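Local atomic coordinates of hyaluronoglucosaminidase (Apis mellifera, PDB entry 1FCQ), a protein that hydrolyses hyaluronan as a secreted glycosidase of family 56 and is a major allergen of bee venom. Residues N16-M21 / D305-K310; L27-V32 / L314-Y319. All blocks are in the same frame, centred on the assembly; numbering follows the deposited sequence.

Contact 1: residues N16-M21 / D305-K310; sequences NVPTFM and DDINTK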
ATOM      1  N   ASN A  16       1.548   7.647 -10.158  1.00 12.87           N
ATOM      2  CA  ASN A  16       2.546   7.356  -9.119  1.00 11.63           C
ATOM      3  C   ASN A  16       3.640   6.443  -9.684  1.00 15.33           C
ATOM      4  O   ASN A  16       4.195   5.547  -9.068  1.00 15.19           O
ATOM      5  CB  ASN A  16       1.896   6.771  -7.869  1.00 13.94           C
ATOM      6  CG  ASN A  16       2.782   6.713  -6.642  1.00 14.39           C
ATOM      7  OD1 ASN A  16       2.684   5.764  -5.839  1.00 12.97           O
ATOM      8  ND2 ASN A  16       3.655   7.710  -6.422  1.00 13.86           N
ATOM      9  N   VAL A  17       3.915   6.679 -10.973  1.00 13.22           N
ATOM     10  CA  VAL A  17       4.974   5.934 -11.686  1.00 15.05           C
ATOM     11  C   VAL A  17       6.184   6.851 -11.646  1.00 14.44           C
ATOM     12  O   VAL A  17       6.026   8.052 -11.916  1.00 15.09           O
ATOM     13  CB  VAL A  17       4.536   5.659 -13.131  1.00 11.20           C
ATOM     14  CG1 VAL A  17       5.659   4.969 -13.906  1.00 19.62           C
ATOM     15  CG2 VAL A  17       3.296   4.788 -13.222  1.00 15.80           C
ATOM     16  N   PRO A  18       7.388   6.369 -11.393  1.00 14.35           N
ATOM     17  CA  PRO A  18       8.558   7.209 -11.233  1.00 16.31           C
ATOM     18  C   PRO A  18       9.221   7.614 -12.537  1.00 14.70           C
ATOM     19  O   PRO A  18      10.428   7.454 -12.696  1.00 16.41           O
ATOM     20  CB  PRO A  18       9.485   6.376 -10.359  1.00 16.36           C
ATOM     21  CG  PRO A  18       9.152   4.979 -10.733  1.00 16.61           C
ATOM     22  CD  PRO A  18       7.664   4.963 -11.003  1.00 15.77           C
ATOM     23  N   THR A  19       8.426   8.241 -13.387  1.00 13.57           N
ATOM     24  CA  THR A  19       8.907   8.718 -14.678  1.00 15.12           C
ATOM     25  C   THR A  19       9.874   9.866 -14.522  1.00 16.25           C
ATOM     26  O   THR A  19      10.584  10.193 -15.481  1.00 15.02           O
ATOM     27  CB  THR A  19       7.736   9.061 -15.612  1.00 15.64           C
ATOM     28  OG1 THR A  19       6.735   9.800 -14.904  1.00 14.07           O
ATOM     29  CG2 THR A  19       7.113   7.764 -16.134  1.00 15.10           C
ATOM     30  N   PHE A  20      10.086  10.441 -13.325  1.00 15.79           N
ATOM     31  CA  PHE A  20      11.122  11.448 -13.151  1.00 15.56           C
ATOM     32  C   PHE A  20      12.481  10.905 -13.585  1.00 18.73           C
ATOM     33  O   PHE A  20      13.324  11.669 -14.063  1.00 21.24           O
ATOM     34  CB  PHE A  20      11.176  11.932 -11.691  1.00 16.18           C
ATOM     35  CG  PHE A  20      11.769  10.921 -10.750  1.00 20.32           C
ATOM     36  CD1 PHE A  20      13.125  10.932 -10.465  1.00 26.65           C
ATOM     37  CD2 PHE A  20      10.975   9.958 -10.148  1.00 19.00           C
ATOM     38  CE1 PHE A  20      13.677   9.992  -9.615  1.00 19.86           C
ATOM     39  CE2 PHE A  20      11.522   9.026  -9.287  1.00 17.83           C
ATOM     40  CZ  PHE A  20      12.877   9.045  -9.015  1.00 21.24           C
ATOM     41  N   MET A  21      12.708   9.601 -13.477  1.00 15.97           N
ATOM     42  CA  MET A  21      13.939   8.932 -13.856  1.00 20.92           C
ATOM     43  C   MET A  21      14.180   9.009 -15.362  1.00 20.97           C
ATOM     44  O   MET A  21      15.313   8.754 -15.797  1.00 23.35           O
ATOM     45  CB  MET A  21      13.897   7.445 -13.453  1.00 23.42           C
ATOM     46  CG  MET A  21      13.429   7.254 -12.009  1.00 29.93           C
ATOM     47  SD  MET A  21      13.115   5.516 -11.621  1.00 30.57           S
ATOM     48  CE  MET A  21      14.802   4.919 -11.828  1.00 29.01           C
ATOM     49  N   ASP A 305      12.953   0.156 -10.958  1.00 35.54           N
ATOM     50  CA  ASP A 305      13.715  -0.793 -11.746  1.00 31.41           C
ATOM     51  C   ASP A 305      13.210  -0.994 -13.165  1.00 35.73           C
ATOM     52  O   ASP A 305      13.972  -1.493 -14.002  1.00 35.96           O
ATOM     53  CB  ASP A 305      13.702  -2.163 -11.049  1.00 38.68           C
ATOM     54  CG  ASP A 305      14.209  -2.131  -9.625  1.00 44.72           C
ATOM     55  OD1 ASP A 305      15.067  -1.277  -9.309  1.00 50.32           O
ATOM     56  OD2 ASP A 305      13.750  -2.972  -8.819  1.00 47.09           O
ATOM     57  N   ASP A 306      11.961  -0.661 -13.463  1.00 24.35           N
ATOM     58  CA  ASP A 306      11.389  -0.873 -14.779  1.00 29.19           C
ATOM     59  C   ASP A 306      11.549   0.298 -15.731  1.00 25.63           C
ATOM     60  O   ASP A 306      11.139   0.159 -16.888  1.00 26.52           O
ATOM     61  CB  ASP A 306       9.907  -1.271 -14.647  1.00 26.82           C
ATOM     62  CG  ASP A 306       9.744  -2.598 -13.928  1.00 34.45           C
ATOM     63  OD1 ASP A 306      10.796  -3.247 -13.705  1.00 37.73           O
ATOM     64  OD2 ASP A 306       8.629  -3.024 -13.572  1.00 27.04           O
ATOM     65  N   ILE A 307      12.087   1.426 -15.293  1.00 20.83           N
ATOM     66  CA  ILE A 307      12.252   2.606 -16.127  1.00 17.74           C
ATOM     67  C   ILE A 307      13.477   3.419 -15.710  1.00 19.01           C
ATOM     68  O   ILE A 307      13.420   4.626 -15.486  1.00 23.89           O
ATOM     69  CB  ILE A 307      11.030   3.542 -16.065  1.00 23.37           C
ATOM     70  CG1 ILE A 307      10.504   3.625 -14.624  1.00 18.71           C
ATOM     71  CG2 ILE A 307       9.930   3.111 -17.019  1.00 25.35           C
ATOM     72  CD1 ILE A 307       9.406   4.673 -14.506  1.00 27.85           C
ATOM     73  N   ASN A 308      14.597   2.706 -15.559  1.00 23.18           N
ATOM     74  CA  ASN A 308      15.815   3.364 -15.097  1.00 26.63           C
ATOM     75  C   ASN A 308      16.885   3.439 -16.175  1.00 27.64           C
ATOM     76  O   ASN A 308      18.069   3.600 -15.880  1.00 28.59           O
ATOM     77  CB  ASN A 308      16.336   2.660 -13.847  1.00 26.60           C
ATOM     78  CG  ASN A 308      16.555   1.183 -14.017  1.00 31.17           C
ATOM     79  OD1 ASN A 308      16.325   0.591 -15.072  1.00 30.60           O
ATOM     80  ND2 ASN A 308      17.014   0.530 -12.950  1.00 33.94           N
ATOM     81  N   THR A 309      16.477   3.228 -17.417  1.00 24.30           N
ATOM     82  CA  THR A 309      17.347   3.348 -18.571  1.00 22.91           C
ATOM     83  C   THR A 309      16.514   4.048 -19.652  1.00 21.25           C
ATOM     84  O   THR A 309      15.286   3.944 -19.625  1.00 22.23           O
ATOM     85  CB  THR A 309      17.907   2.069 -19.209  1.00 22.75           C
ATOM     86  OG1 THR A 309      16.864   1.329 -19.856  1.00 23.45           O
ATOM     87  CG2 THR A 309      18.621   1.178 -18.216  1.00 24.56           C
ATOM     88  N   LYS A 310      17.208   4.667 -20.607  1.00 20.79           N
ATOM     89  CA  LYS A 310      16.470   5.339 -21.679  1.00 17.92           C
ATOM     90  C   LYS A 310      15.580   4.360 -22.418  1.00 17.22           C
ATOM     91  O   LYS A 310      14.421   4.641 -22.723  1.00 18.69           O
ATOM     92  CB  LYS A 310      17.419   6.070 -22.626  1.00 20.48           C
ATOM     93  CG  LYS A 310      16.681   6.895 -23.671  1.00 20.75           C
ATOM     94  CD  LYS A 310      17.600   7.901 -24.351  1.00 21.89           C
ATOM     95  CE  LYS A 310      16.778   8.746 -25.319  1.00 29.61           C
ATOM     96  NZ  LYS A 310      17.562   9.882 -25.866  1.00 32.86           N
TER
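I307 packs on V17, P18, T19 and M21 where two loops of the TIM barrel meet. Residues 16-21 run from the end of barrel strand 12-16 into the loop after it. Residues 305-310 come after the neighbouring parallel strand 297-301 and reach the start of helix 310-328. Packing alone, with no hydrogen bond, joins the two segments.

I307 buries the most surface. Its chi1 of 40° tucks CG1 in over its own backbone, with N to one side and C to the other, and the chain then runs straight out to CD1. V17 CG1 lies 3.8 Å from I307 CD1, and the side chains cross at about a right angle. P18 meets the same methyl with its ring, CG to I307 CD1 being 3.8 Å. P18 O is closer still, 3.5 Å from I307 CD1. P18 is the centre of an inverse gamma turn, whose bond from T19 N to V17 O is weak. M21 N also bonds to P18 O, which closes the next turn of the loop. T19 adds CG2, while its OG1 bonds to D44 and W15. F316 of helix 310-328 touches V17, T19 and I307 and so joins this apolar cluster.

M21 covers the other end of I307. Its SD lies 4.4 Å from I307 CG1. Its CB is 3.5 Å from I307 O, a buried carbonyl oxygen with no hydrogen-bond partner in the model. The methionine chain bends at its last torsion (chi3 64°). This turns the terminal methyl onto N308, whose amide oxygen bonds K312: M21 CE stands 3.4 Å from N308 CB.

Contact 2: residues L27-V32 / L314-Y319; sequences LRFEEV and LQFREY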
ATOM      1  N   LEU A  27      12.474  12.761 -21.674  1.00 18.00           N
ATOM      2  CA  LEU A  27      11.120  12.203 -21.686  1.00 17.47           C
ATOM      3  C   LEU A  27      10.394  12.660 -20.420  1.00 19.06           C
ATOM      4  O   LEU A  27      10.640  12.093 -19.358  1.00 17.94           O
ATOM      5  CB  LEU A  27      11.164  10.686 -21.797  1.00 17.41           C
ATOM      6  CG  LEU A  27      12.033  10.134 -22.936  1.00 21.18           C
ATOM      7  CD1 LEU A  27      12.378   8.684 -22.644  1.00 24.80           C
ATOM      8  CD2 LEU A  27      11.373  10.333 -24.284  1.00 24.94           C
ATOM      9  N   ARG A  28       9.556  13.668 -20.593  1.00 22.75           N
ATOM     10  CA  ARG A  28       8.871  14.272 -19.456  1.00 23.02           C
ATOM     11  C   ARG A  28       7.480  13.746 -19.198  1.00 21.10           C
ATOM     12  O   ARG A  28       6.821  14.187 -18.254  1.00 19.60           O
ATOM     13  CB  ARG A  28       8.799  15.796 -19.662  1.00 26.32           C
ATOM     14  CG  ARG A  28      10.156  16.478 -19.607  1.00 35.39           C
ATOM     15  CD  ARG A  28      10.051  17.962 -19.325  1.00 41.86           C
ATOM     16  NE  ARG A  28       9.509  18.763 -20.411  1.00 51.03           N
ATOM     17  CZ  ARG A  28       9.165  20.044 -20.294  1.00 53.30           C
ATOM     18  NH1 ARG A  28       9.291  20.677 -19.135  1.00 53.20           N
ATOM     19  NH2 ARG A  28       8.689  20.706 -21.340  1.00 55.90           N
ATOM     20  N   PHE A  29       6.960  12.858 -20.034  1.00 20.82           N
ATOM     21  CA  PHE A  29       5.648  12.262 -19.860  1.00 17.00           C
ATOM     22  C   PHE A  29       4.526  13.259 -19.671  1.00 15.69           C
ATOM     23  O   PHE A  29       3.561  13.005 -18.939  1.00 17.24           O
ATOM     24  CB  PHE A  29       5.725  11.259 -18.677  1.00 16.91           C
ATOM     25  CG  PHE A  29       6.449  10.003 -19.116  1.00 14.59           C
ATOM     26  CD1 PHE A  29       7.830   9.958 -19.140  1.00 17.03           C
ATOM     27  CD2 PHE A  29       5.725   8.887 -19.520  1.00 12.90           C
ATOM     28  CE1 PHE A  29       8.501   8.820 -19.557  1.00 18.35           C
ATOM     29  CE2 PHE A  29       6.398   7.748 -19.932  1.00 13.50           C
ATOM     30  CZ  PHE A  29       7.776   7.702 -19.937  1.00 16.62           C
ATOM     31  N   GLU A  30       4.503  14.344 -20.455  1.00 17.07           N
ATOM     32  CA  GLU A  30       3.426  15.318 -20.378  1.00 19.40           C
ATOM     33  C   GLU A  30       2.077  14.748 -20.792  1.00 16.15           C
ATOM     34  O   GLU A  30       1.039  15.204 -20.330  1.00 18.66           O
ATOM     35  CB  GLU A  30       3.729  16.558 -21.227  1.00 19.68           C
ATOM     36  CG  GLU A  30       5.096  17.153 -20.955  1.00 25.17           C
ATOM     37  CD  GLU A  30       6.175  16.733 -21.927  1.00 32.77           C
ATOM     38  OE1 GLU A  30       6.135  15.600 -22.460  1.00 25.88           O
ATOM     39  OE2 GLU A  30       7.073  17.583 -22.151  1.00 33.74           O
ATOM     40  N   GLU A  31       2.034  13.716 -21.631  1.00 17.79           N
ATOM     41  CA  GLU A  31       0.796  13.120 -22.075  1.00 16.67           C
ATOM     42  C   GLU A  31      -0.002  12.493 -20.941  1.00 17.83           C
ATOM     43  O   GLU A  31      -1.214  12.396 -21.094  1.00 18.92           O
ATOM     44  CB  GLU A  31       0.989  12.097 -23.196  1.00 19.79           C
ATOM     45  CG  GLU A  31       1.812  10.894 -22.800  1.00 21.36           C
ATOM     46  CD  GLU A  31       3.291  11.067 -23.044  1.00 27.74           C
ATOM     47  OE1 GLU A  31       3.916  10.061 -23.458  1.00 31.53           O
ATOM     48  OE2 GLU A  31       3.869  12.157 -22.857  1.00 25.24           O
ATOM     49  N   VAL A  32       0.647  12.139 -19.824  1.00 13.34           N
ATOM     50  CA  VAL A  32      -0.135  11.602 -18.702  1.00 14.70           C
ATOM     51  C   VAL A  32      -1.326  12.478 -18.359  1.00 15.02           C
ATOM     52  O   VAL A  32      -2.443  11.995 -18.252  1.00 18.10           O
ATOM     53  CB  VAL A  32       0.807  11.488 -17.479  1.00 18.98           C
ATOM     54  CG1 VAL A  32       0.068  11.182 -16.195  1.00 16.62           C
ATOM     55  CG2 VAL A  32       1.814  10.376 -17.757  1.00 14.99           C
ATOM     56  N   LEU A 314      11.587   4.531 -22.947  1.00 17.77           N
ATOM     57  CA  LEU A 314      10.873   4.530 -24.223  1.00 19.14           C
ATOM     58  C   LEU A 314       9.891   3.379 -24.377  1.00 14.16           C
ATOM     59  O   LEU A 314       8.816   3.594 -24.947  1.00 18.06           O
ATOM     60  CB  LEU A 314      11.870   4.506 -25.378  1.00 16.81           C
ATOM     61  CG  LEU A 314      12.770   5.733 -25.511  1.00 18.13           C
ATOM     62  CD1 LEU A 314      13.947   5.468 -26.432  1.00 19.43           C
ATOM     63  CD2 LEU A 314      11.934   6.914 -26.002  1.00 21.84           C
ATOM     64  N   GLN A 315      10.225   2.197 -23.868  1.00 15.42           N
ATOM     65  CA  GLN A 315       9.293   1.072 -23.943  1.00 13.71           C
ATOM     66  C   GLN A 315       8.056   1.339 -23.075  1.00 17.91           C
ATOM     67  O   GLN A 315       6.923   1.043 -23.479  1.00 15.87           O
ATOM     68  CB  GLN A 315       9.955  -0.244 -23.554  1.00 18.25           C
ATOM     69  CG  GLN A 315       9.104  -1.480 -23.788  1.00 17.99           C
ATOM     70  CD  GLN A 315       8.025  -1.745 -22.762  1.00 19.97           C
ATOM     71  OE1 GLN A 315       8.219  -1.436 -21.587  1.00 20.36           O
ATOM     72  NE2 GLN A 315       6.889  -2.304 -23.152  1.00 20.43           N
ATOM     73  N   PHE A 316       8.278   1.913 -21.892  1.00 18.03           N
ATOM     74  CA  PHE A 316       7.133   2.220 -21.030  1.00 17.03           C
ATOM     75  C   PHE A 316       6.252   3.290 -21.654  1.00 13.14           C
ATOM     76  O   PHE A 316       5.019   3.181 -21.645  1.00 15.54           O
ATOM     77  CB  PHE A 316       7.585   2.619 -19.605  1.00 13.84           C
ATOM     78  CG  PHE A 316       6.347   3.018 -18.821  1.00 16.29           C
ATOM     79  CD1 PHE A 316       5.382   2.067 -18.537  1.00 14.31           C
ATOM     80  CD2 PHE A 316       6.154   4.328 -18.440  1.00 17.81           C
ATOM     81  CE1 PHE A 316       4.237   2.424 -17.834  1.00 15.14           C
ATOM     82  CE2 PHE A 316       5.010   4.692 -17.741  1.00 15.98           C
ATOM     83  CZ  PHE A 316       4.053   3.739 -17.446  1.00 13.97           C
ATOM     84  N   ARG A 317       6.868   4.305 -22.264  1.00 16.20           N
ATOM     85  CA  ARG A 317       6.130   5.362 -22.938  1.00 15.80           C
ATOM     86  C   ARG A 317       5.317   4.778 -24.091  1.00 16.23           C
ATOM     87  O   ARG A 317       4.169   5.116 -24.301  1.00 14.87           O
ATOM     88  CB  ARG A 317       7.074   6.463 -23.427  1.00 17.74           C
ATOM     89  CG  ARG A 317       6.321   7.716 -23.864  1.00 19.12           C
ATOM     90  CD  ARG A 317       7.248   8.904 -24.073  1.00 22.56           C
ATOM     91  NE  ARG A 317       6.549  10.177 -24.140  1.00 31.25           N
ATOM     92  CZ  ARG A 317       6.870  11.359 -23.642  1.00 36.89           C
ATOM     93  NH1 ARG A 317       7.949  11.602 -22.910  1.00 23.55           N
ATOM     94  NH2 ARG A 317       6.088  12.418 -23.839  1.00 32.67           N
ATOM     95  N   GLU A 318       5.888   3.813 -24.824  1.00 16.22           N
ATOM     96  CA  GLU A 318       5.146   3.150 -25.894  1.00 18.06           C
ATOM     97  C   GLU A 318       3.928   2.431 -25.327  1.00 17.37           C
ATOM     98  O   GLU A 318       2.812   2.534 -25.843  1.00 19.53           O
ATOM     99  CB  GLU A 318       6.083   2.152 -26.549  1.00 21.69           C
ATOM    100  CG  GLU A 318       5.706   1.523 -27.859  1.00 27.09           C
ATOM    101  CD  GLU A 318       6.916   0.782 -28.454  1.00 19.61           C
ATOM    102  OE1 GLU A 318       6.919  -0.450 -28.292  1.00 23.00           O
ATOM    103  OE2 GLU A 318       7.804   1.435 -29.034  1.00 24.82           O
ATOM    104  N   TYR A 319       4.115   1.721 -24.204  1.00 17.35           N
ATOM    105  CA  TYR A 319       2.988   1.011 -23.582  1.00 16.92           C
ATOM    106  C   TYR A 319       1.921   1.986 -23.127  1.00 15.64           C
ATOM    107  O   TYR A 319       0.702   1.781 -23.263  1.00 15.89           O
ATOM    108  CB  TYR A 319       3.472   0.164 -22.401  1.00 16.76           C
ATOM    109  CG  TYR A 319       2.353  -0.540 -21.664  1.00 16.81           C
ATOM    110  CD1 TYR A 319       1.643  -1.591 -22.217  1.00 17.23           C
ATOM    111  CD2 TYR A 319       2.024  -0.149 -20.364  1.00 19.10           C
ATOM    112  CE1 TYR A 319       0.628  -2.231 -21.524  1.00 18.01           C
ATOM    113  CE2 TYR A 319       1.022  -0.781 -19.671  1.00 18.83           C
ATOM    114  CZ  TYR A 319       0.315  -1.808 -20.244  1.00 20.11           C
ATOM    115  OH  TYR A 319      -0.672  -2.447 -19.537  1.00 19.74           O
TER
HETATM  116  O   HOH W   1       8.644  14.595 -23.210  1.00 27.79           O
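Segment 27-32 is a loop that turns into helix 31-34 beside a turn and a half of helix 310-328, and the backbones come nearest at F29 and R317, with CA atoms 7.6 Å apart. R317 carries the contact. Its CG is anti to the backbone N (chi1 -168°), and the chain stays extended as far as NE. The guanidinium thus reaches across to the loop.

There it meets two carboxylates. E31 lies obliquely to the guanidinium, the two planes 42° apart. R317 NE gives E31 OE1 a weak, bent hydrogen bond of 2.7 Å. E31 OE2 and R317 NH2 also pair as a salt bridge, but their modelled separation of 2.4 Å is too short to trust in detail. N321 also bonds E31 OE1. E30 OE1 comes to the guanidinium edge, and its bond from R317 NH2 is long and weak at 3.5 Å. The other oxygen of E30 faces R28, with a weak bond from R28 NE to E30 OE2. A water accepts from R28 N and R317 NH1 and donates to E30 OE1. It ties the charged group to the loop backbone.

F29 supplies the aromatic side. R317 CZ lies over a face of its ring, 4.8 Å from the centroid, in a cation-pi contact. The F29 and F316 rings are near parallel (28°) but slid apart, and they touch between F29 CE2 and F316 CD2 at 3.7 Å. L27 CD1 packs on L314 CD2 at 3.8 Å.

The whole is a salt-bridge network of R28, E30, E31 and R317, in which R317 also makes the cation-pi contact with F29. It joins the segment after the first strand of this TIM barrel to the last modelled helix, 310-328.

Overall arrangement
Both contacts join the chain after strand 12-16 to the chain after strand 297-301, two neighbours in the barrel sheet. Contact 1 uses the loops next to the strands and is mostly buried. Contact 2 lies farther out, on helix 310-328, and is partly exposed. Their centres are 10 Å apart, and they touch: I307 CG2 packs on F316 CB at 3.5 Å, and T19 CB on F29 CD1 at 3.6 Å. So the apolar side of contact 2 is continuous with the packing of contact 1. The chemistry changes outward. Apolar packing in contact 1 gives way to charged groups, a cation-pi contact and a bridging water in contact 2.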